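Local coordinates for esterase (Alcaligenes sp., PDB 1QLW), which probably hydrolyses carboxylic esters, as a bacterial esterase built on the alpha/beta hydrolase fold, at residues S191-A194 and I195-G199; Q284-L288 and P289-V293; D311-L314 and D315-R319. All blocks are in the same frame, centred on the assembly; numbering follows the deposited sequence.

Overall arrangement
Contacts 2 and 3 belong together: strand 283-287 and the turn that ends it lie against the C-terminal helix 306-319, the two contact centres being about 13 Å apart. Their side chains touch, Leu288 CD2 lying 3.7 Å from Leu312 CD1 and Met286 SD 3.9 Å from Leu312 CB. Contact 1, the end of helix 185-197, stands apart, its nearest atoms about 10 Å from contact 3 and about 19 Å from contact 2. In alpha/beta hydrolases the strand entered from such a helix, here 200-205, usually leads to the nucleophile elbow and the loop opened by contact 2 to the catalytic histidine, so contacts 1 and 2 probably each precede a segment carrying a catalytic residue.

Contact 1. Residues S191-A194 and I195-G199; sequences SKLA and IKLDG
Leu193 and Leu197, one helical turn apart, carry the apolar part of this contact: their CD1 methyls lie 4.0 Å from each other and the two side chains run obliquely past one another. Leu197 also sets its CG 3.3 Å from Leu193 O, beside the oxygen that accepts its own backbone N-H. Ile195 repeats this on another side of the helix. Ile195 CG1, beside the backbone N (chi1 -68°), lies 3.3 Å from Ser191 O, and Ile195 CD1 comes to 3.6 Å from Ser191 OG. With an alanine here CG1 and CD1 are gone, and a gap is likely to open beside Ser191 OG and where the isoleucine meets Asn219 and Lys221.

The stretch is the last turns of helix 185-197, which packs against strand 13-23 and leads into strand 200-205 of the central alpha/beta hydrolase sheet. Leu193 touches Phe21 of strand 13-23, and Lys196 makes a cation-pi contact with the same ring.

Among the backbone bonds, Ile195 N reaches Ser191 O at 2.9 Å and Leu197 N reaches Leu193 O at 2.9 Å, both nearly along the C=O axis. Lys196 N approaches Lys192 O from 25° outside the carbonyl plane. The helix then closes in a Schellman motif. Asp198 turns to left-handed backbone angles (phi 62°), which brings Gly199 N back to Ala194 O in a weak bond of 3.4 Å, while Asp198 N makes another weak one, of 3.2 Å, to Ile195 O. Asp198 N also bonds weakly to Ala194 O. At the backbone angles of Gly199 a side chain would collide with the preceding carbonyl O. Arg62 NH2 hydrogen-bonds Asp198 O.

Contact 2. Residues Q284-L288 and P289-V293; sequences QLMSL and PALGV
Leu288 O is gripped by two backbone donors that arrive from opposite faces of its carbonyl plane. Leu291 N binds it at 2.9 Å from 55° out of that plane, and Val293 N at 3.1 Å from 43° out of it. The first of these bonds closes a turn of 3-10 helix and the second brings the chain back beside Leu288. Gly292 N adds a bond of 3.0 Å to Pro289 O within the same turn, and Gly292 has positive phi, which suits a glycine. A weak bond, Ala290 N to Ser287 O, starts the turn directly from the last strand residue.

Met286 and Leu291 cross at about a right angle, with Leu291 CD1 resting 3.8 Å from Met286 CG; the methionine holds CG opposite its backbone N (chi1 176°), beside its carbonyl carbon. On a different side Ser287 OG lies 3.6 Å from Pro289 CD. Leu288 CB sits against both the proline ring and Val293, its distance to Val293 CB being 4.1 Å.

The strand that runs into this turn, 283-287, is an end strand of the central sheet, bonded through Gln284, Met286 and Leu288 to the parallel strand 248-252. Helix 263-278 meets Leu285 through Leu266, Cys269 and His270, whereas Met286 and Leu288 turn to the C-terminal helix 306-319, and Val293 touches Gln308 of that helix.

Contact 3. Residues D311-L314 and D315-R319; sequences DLIL and DWIGR
Four successive i to i+4 bonds, from Asp315 N, Trp316 N, Ile317 N and Gly318 N to the carbonyls of Asp311, Leu312, Ile313 and Leu314, make this regular helix, with Ile317 N in the carbonyl plane of Ile313 O at 2.8 Å and the other three tilted out of theirs.

On the buried side Ile313 and Ile317 lie obliquely across each other, Ile313 CG2 touching Ile317 CD1 at 3.9 Å. Ile317 keeps CG1 beside its backbone N (chi1 -68°), which lays this carbon 3.3 Å from Ile313 O. The same oxygen lies at the edge of the Trp316 ring, near its plane. Leu314 CD2 adds a looser touch on Ile317 CD1, at 4.2 Å.

This is the C-terminal helix of the alpha/beta hydrolase core, laid against the central sheet. Ile313 and Trp316 both meet Val227 of strand 223-229, while Leu314 packs on Phe92 of helix 88-94 and shares Tyr97 with Ile317. Asp311 OD1 is bonded to Tyr91 OH of that neighbouring helix.

The polar side is built round Asp315. Arg319 grips it side-on, sending NH2 and NE to the single oxygen OD2 from the same face of the carboxylate. Both bonds belong to the salt bridge: Arg319 NH2 lies 2.6 Å from Asp315 OD2, nearly in line with its C-O bond, and Arg319 NE 2.8 Å from it, above the carboxylate plane. A water donates to Leu312 O at 2.8 Å and to Asp315 OD2 at 3.0 Å, tying the carboxylate to a backbone carbonyl one turn earlier. That water lies in the plane of the guanidinium at its edge, and this cluster of donors at OD2 probably favours the charged form of Asp315.

Contact 1. Residues S191-A194 and I195-G199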
loop_
_atom_site.group_PDB
_atom_site.type_symbol
_atom_site.label_atom_id
_atom_site.label_comp_id
_atom_site.label_asym_id
_atom_site.label_seq_id
_atom_site.Cartn_x
_atom_site.Cartn_y
_atom_site.Cartn_z
ATOM N N SER A 191 1.061 -14.840 12.934
ATOM C CA SER A 191 0.416 -15.726 13.905
ATOM C C SER A 191 -0.892 -15.103 14.381
ATOM O O SER A 191 -1.919 -15.773 14.435
ATOM C CB SER A 191 1.332 -15.973 15.094
ATOM O OG SER A 191 0.640 -16.656 16.121
ATOM N N LYS A 192 -0.867 -13.803 14.712
ATOM C CA LYS A 192 -2.111 -13.153 15.131
ATOM C C LYS A 192 -3.155 -13.276 14.047
ATOM O O LYS A 192 -4.332 -13.515 14.340
ATOM C CB LYS A 192 -1.823 -11.690 15.460
ATOM C CG LYS A 192 -1.002 -11.511 16.725
ATOM C CD LYS A 192 -0.685 -10.044 16.998
ATOM C CE LYS A 192 -0.103 -9.923 18.408
ATOM N NZ LYS A 192 0.209 -8.517 18.761
ATOM N N LEU A 193 -2.774 -13.051 12.779
ATOM C CA LEU A 193 -3.731 -13.168 11.689
ATOM C C LEU A 193 -4.265 -14.582 11.544
ATOM O O LEU A 193 -5.474 -14.790 11.396
ATOM C CB LEU A 193 -3.087 -12.693 10.388
ATOM C CG LEU A 193 -3.966 -12.765 9.134
ATOM C CD1 LEU A 193 -5.217 -11.927 9.260
ATOM C CD2 LEU A 193 -3.179 -12.379 7.890
ATOM N N ALA A 194 -3.374 -15.575 11.586
ATOM C CA ALA A 194 -3.821 -16.966 11.457
ATOM C C ALA A 194 -4.808 -17.345 12.552
ATOM O O ALA A 194 -5.779 -18.073 12.302
ATOM C CB ALA A 194 -2.633 -17.901 11.420
ATOM N N ILE A 195 -4.541 -16.900 13.774
ATOM C CA ILE A 195 -5.430 -17.191 14.905
ATOM C C ILE A 195 -6.762 -16.504 14.692
ATOM O O ILE A 195 -7.825 -17.086 14.911
ATOM C CB ILE A 195 -4.747 -16.788 16.217
ATOM C CG1 ILE A 195 -3.552 -17.720 16.479
ATOM C CG2 ILE A 195 -5.709 -16.816 17.391
ATOM C CD1 ILE A 195 -2.619 -17.216 17.564
ATOM N N LYS A 196 -6.757 -15.255 14.249
ATOM C CA LYS A 196 -7.973 -14.502 13.979
ATOM C C LYS A 196 -8.829 -15.229 12.948
ATOM O O LYS A 196 -10.047 -15.322 13.094
ATOM C CB LYS A 196 -7.648 -13.097 13.459
ATOM C CG LYS A 196 -8.807 -12.284 12.923
ATOM C CD LYS A 196 -8.375 -10.947 12.343
ATOM C CE LYS A 196 -9.495 -10.115 11.759
ATOM N NZ LYS A 196 -10.558 -9.781 12.739
ATOM N N LEU A 197 -8.193 -15.702 11.882
ATOM C CA LEU A 197 -8.912 -16.375 10.807
ATOM C C LEU A 197 -9.308 -17.800 11.172
ATOM O O LEU A 197 -10.220 -18.341 10.549
ATOM C CB LEU A 197 -8.057 -16.393 9.537
ATOM C CG LEU A 197 -7.730 -15.015 8.950
ATOM C CD1 LEU A 197 -6.905 -15.162 7.690
ATOM C CD2 LEU A 197 -8.988 -14.191 8.703
ATOM N N ASP A 198 -8.616 -18.410 12.123
ATOM C CA ASP A 198 -8.860 -19.779 12.526
ATOM C C ASP A 198 -8.616 -20.723 11.357
ATOM O O ASP A 198 -9.389 -21.639 11.096
ATOM C CB ASP A 198 -10.241 -19.959 13.147
ATOM C CG ASP A 198 -10.388 -21.287 13.876
ATOM O OD1 ASP A 198 -9.383 -21.765 14.441
ATOM O OD2 ASP A 198 -11.505 -21.836 13.839
ATOM N N GLY A 199 -7.466 -20.552 10.694
ATOM C CA GLY A 199 -7.058 -21.471 9.649
ATOM C C GLY A 199 -6.817 -20.774 8.330
ATOM O O GLY A 199 -7.762 -20.381 7.643
#

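Contact 2. Residues Q284-L288 and P289-V293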
loop_
_atom_site.group_PDB
_atom_site.type_symbol
_atom_site.label_atom_id
_atom_site.label_comp_id
_atom_site.label_asym_id
_atom_site.label_seq_id
_atom_site.Cartn_x
_atom_site.Cartn_y
_atom_site.Cartn_z
ATOM N N GLN A 284 6.644 -31.239 -0.065
ATOM C CA GLN A 284 6.970 -31.418 -1.462
ATOM C C GLN A 284 7.803 -30.242 -1.943
ATOM O O GLN A 284 7.469 -29.092 -1.655
ATOM C CB GLN A 284 5.713 -31.518 -2.332
ATOM C CG GLN A 284 5.952 -31.593 -3.818
ATOM C CD GLN A 284 4.699 -31.756 -4.651
ATOM O OE1 GLN A 284 3.685 -32.270 -4.195
ATOM N NE2 GLN A 284 4.835 -31.347 -5.910
ATOM N N LEU A 285 8.842 -30.550 -2.703
ATOM C CA LEU A 285 9.606 -29.528 -3.399
ATOM C C LEU A 285 9.208 -29.662 -4.872
ATOM O O LEU A 285 9.547 -30.660 -5.522
ATOM C CB LEU A 285 11.115 -29.652 -3.194
ATOM C CG LEU A 285 11.795 -28.303 -3.537
ATOM C CD1 LEU A 285 13.047 -28.086 -2.729
ATOM C CD2 LEU A 285 11.992 -28.166 -5.035
ATOM N N MET A 286 8.469 -28.684 -5.353
ATOM C CA MET A 286 8.041 -28.631 -6.730
ATOM C C MET A 286 9.034 -27.820 -7.553
ATOM O O MET A 286 9.088 -26.598 -7.405
ATOM C CB MET A 286 6.646 -28.006 -6.757
ATOM C CG MET A 286 6.074 -27.794 -8.137
ATOM S SD MET A 286 4.461 -27.003 -8.100
ATOM C CE MET A 286 3.443 -28.307 -7.454
ATOM N N SER A 287 9.816 -28.510 -8.363
ATOM C CA SER A 287 10.738 -27.875 -9.289
ATOM C C SER A 287 10.008 -27.850 -10.631
ATOM O O SER A 287 9.758 -28.891 -11.248
ATOM C CB SER A 287 12.055 -28.629 -9.328
ATOM O OG SER A 287 12.896 -28.180 -10.335
ATOM N N LEU A 288 9.654 -26.663 -11.109
ATOM C CA LEU A 288 8.840 -26.558 -12.315
ATOM C C LEU A 288 9.436 -27.271 -13.498
ATOM O O LEU A 288 8.665 -27.935 -14.211
ATOM C CB LEU A 288 8.469 -25.094 -12.541
ATOM C CG LEU A 288 7.545 -24.506 -11.456
ATOM C CD1 LEU A 288 7.439 -23.006 -11.642
ATOM C CD2 LEU A 288 6.176 -25.150 -11.490
ATOM N N PRO A 289 10.722 -27.168 -13.799
ATOM C CA PRO A 289 11.267 -27.862 -14.967
ATOM C C PRO A 289 11.044 -29.356 -14.960
ATOM O O PRO A 289 10.833 -29.958 -16.028
ATOM C CB PRO A 289 12.759 -27.534 -14.919
ATOM C CG PRO A 289 12.776 -26.171 -14.280
ATOM C CD PRO A 289 11.747 -26.315 -13.175
ATOM N N ALA A 290 11.019 -29.997 -13.797
ATOM C CA ALA A 290 10.765 -31.429 -13.704
ATOM C C ALA A 290 9.332 -31.789 -14.079
ATOM O O ALA A 290 9.068 -32.935 -14.479
ATOM C CB ALA A 290 11.070 -31.912 -12.295
ATOM N N LEU A 291 8.429 -30.817 -14.049
ATOM C CA LEU A 291 7.050 -31.019 -14.461
ATOM C C LEU A 291 6.855 -30.619 -15.917
ATOM O O LEU A 291 5.722 -30.588 -16.420
ATOM C CB LEU A 291 6.093 -30.210 -13.574
ATOM C CG LEU A 291 6.122 -30.585 -12.091
ATOM C CD1 LEU A 291 5.178 -29.682 -11.316
ATOM C CD2 LEU A 291 5.752 -32.041 -11.844
ATOM N N GLY A 292 7.930 -30.303 -16.618
ATOM C CA GLY A 292 7.845 -29.881 -18.013
ATOM C C GLY A 292 7.447 -28.419 -18.149
ATOM O O GLY A 292 6.983 -28.011 -19.215
ATOM N N VAL A 293 7.665 -27.600 -17.127
ATOM C CA VAL A 293 7.334 -26.176 -17.143
ATOM C C VAL A 293 8.669 -25.452 -17.096
ATOM O O VAL A 293 9.372 -25.507 -16.092
ATOM C CB VAL A 293 6.421 -25.826 -15.969
ATOM C CG1 VAL A 293 6.111 -24.334 -15.966
ATOM C CG2 VAL A 293 5.127 -26.625 -16.010
#

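Contact 3. Residues D311-L314 and D315-R319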
loop_
_atom_site.group_PDB
_atom_site.type_symbol
_atom_site.label_atom_id
_atom_site.label_comp_id
_atom_site.label_asym_id
_atom_site.label_seq_id
_atom_site.Cartn_x
_atom_site.Cartn_y
_atom_site.Cartn_z
ATOM N N ASP A 311 -2.225 -22.885 -10.902
ATOM C CA ASP A 311 -3.017 -24.108 -10.880
ATOM C C ASP A 311 -2.288 -25.245 -10.196
ATOM O O ASP A 311 -2.905 -26.027 -9.483
ATOM C CB ASP A 311 -3.408 -24.525 -12.297
ATOM C CG ASP A 311 -4.582 -23.746 -12.833
ATOM O OD1 ASP A 311 -5.200 -22.964 -12.087
ATOM O OD2 ASP A 311 -4.901 -23.933 -14.024
ATOM N N LEU A 312 -0.980 -25.373 -10.402
ATOM C CA LEU A 312 -0.214 -26.417 -9.717
ATOM C C LEU A 312 -0.289 -26.217 -8.215
ATOM O O LEU A 312 -0.427 -27.179 -7.456
ATOM C CB LEU A 312 1.222 -26.420 -10.213
ATOM C CG LEU A 312 1.424 -26.969 -11.627
ATOM C CD1 LEU A 312 2.786 -26.572 -12.162
ATOM C CD2 LEU A 312 1.278 -28.486 -11.641
ATOM N N ILE A 313 -0.122 -24.979 -7.761
ATOM C CA ILE A 313 -0.155 -24.678 -6.336
ATOM C C ILE A 313 -1.545 -24.907 -5.763
ATOM O O ILE A 313 -1.696 -25.517 -4.701
ATOM C CB ILE A 313 0.329 -23.232 -6.105
ATOM C CG1 ILE A 313 1.829 -23.143 -6.433
ATOM C CG2 ILE A 313 0.041 -22.785 -4.687
ATOM C CD1 ILE A 313 2.349 -21.713 -6.448
ATOM N N LEU A 314 -2.577 -24.429 -6.452
ATOM C CA LEU A 314 -3.942 -24.596 -5.958
ATOM C C LEU A 314 -4.366 -26.058 -5.917
ATOM O O LEU A 314 -5.065 -26.486 -4.999
ATOM C CB LEU A 314 -4.925 -23.763 -6.774
ATOM C CG LEU A 314 -4.742 -22.249 -6.692
ATOM C CD1 LEU A 314 -5.701 -21.557 -7.642
ATOM C CD2 LEU A 314 -4.936 -21.748 -5.265
ATOM N N ASP A 315 -3.912 -26.835 -6.901
ATOM C CA ASP A 315 -4.184 -28.279 -6.894
ATOM C C ASP A 315 -3.582 -28.905 -5.640
ATOM O O ASP A 315 -4.214 -29.710 -4.949
ATOM C CB ASP A 315 -3.625 -28.957 -8.138
ATOM C CG ASP A 315 -3.695 -30.470 -8.095
ATOM O OD1 ASP A 315 -4.788 -31.033 -8.315
ATOM O OD2 ASP A 315 -2.658 -31.115 -7.830
ATOM N N TRP A 316 -2.351 -28.526 -5.303
ATOM C CA TRP A 316 -1.699 -29.023 -4.100
ATOM C C TRP A 316 -2.450 -28.573 -2.857
ATOM O O TRP A 316 -2.693 -29.383 -1.954
ATOM C CB TRP A 316 -0.232 -28.592 -4.069
ATOM C CG TRP A 316 0.485 -29.087 -2.841
ATOM C CD1 TRP A 316 1.188 -30.240 -2.715
ATOM C CD2 TRP A 316 0.550 -28.445 -1.565
ATOM N NE1 TRP A 316 1.687 -30.361 -1.446
ATOM C CE2 TRP A 316 1.301 -29.281 -0.708
ATOM C CE3 TRP A 316 0.048 -27.231 -1.066
ATOM C CZ2 TRP A 316 1.549 -28.941 0.616
ATOM C CZ3 TRP A 316 0.304 -26.923 0.249
ATOM C CH2 TRP A 316 1.052 -27.765 1.076
ATOM N N ILE A 317 -2.854 -27.301 -2.808
ATOM C CA ILE A 317 -3.582 -26.819 -1.634
ATOM C C ILE A 317 -4.869 -27.607 -1.450
ATOM O O ILE A 317 -5.179 -28.050 -0.346
ATOM C CB ILE A 317 -3.891 -25.320 -1.737
ATOM C CG1 ILE A 317 -2.590 -24.515 -1.637
ATOM C CG2 ILE A 317 -4.874 -24.914 -0.646
ATOM C CD1 ILE A 317 -2.743 -23.029 -1.896
ATOM N N GLY A 318 -5.586 -27.873 -2.542
ATOM C CA GLY A 318 -6.830 -28.636 -2.461
ATOM C C GLY A 318 -6.615 -30.043 -1.939
ATOM O O GLY A 318 -7.454 -30.574 -1.207
ATOM N N ARG A 319 -5.507 -30.684 -2.281
ATOM C CA ARG A 319 -5.203 -32.031 -1.824
ATOM C C ARG A 319 -4.710 -32.062 -0.387
ATOM O O ARG A 319 -4.739 -33.120 0.246
ATOM C CB ARG A 319 -4.170 -32.694 -2.741
ATOM C CG ARG A 319 -4.686 -33.036 -4.126
ATOM C CD ARG A 319 -3.614 -33.753 -4.940
ATOM N NE ARG A 319 -2.729 -32.791 -5.584
ATOM C CZ ARG A 319 -1.412 -32.742 -5.518
ATOM N NH1 ARG A 319 -0.749 -33.635 -4.800
ATOM N NH2 ARG A 319 -0.751 -31.790 -6.157
HETATM O O HOH W 1 0.017 -29.873 -8.042
#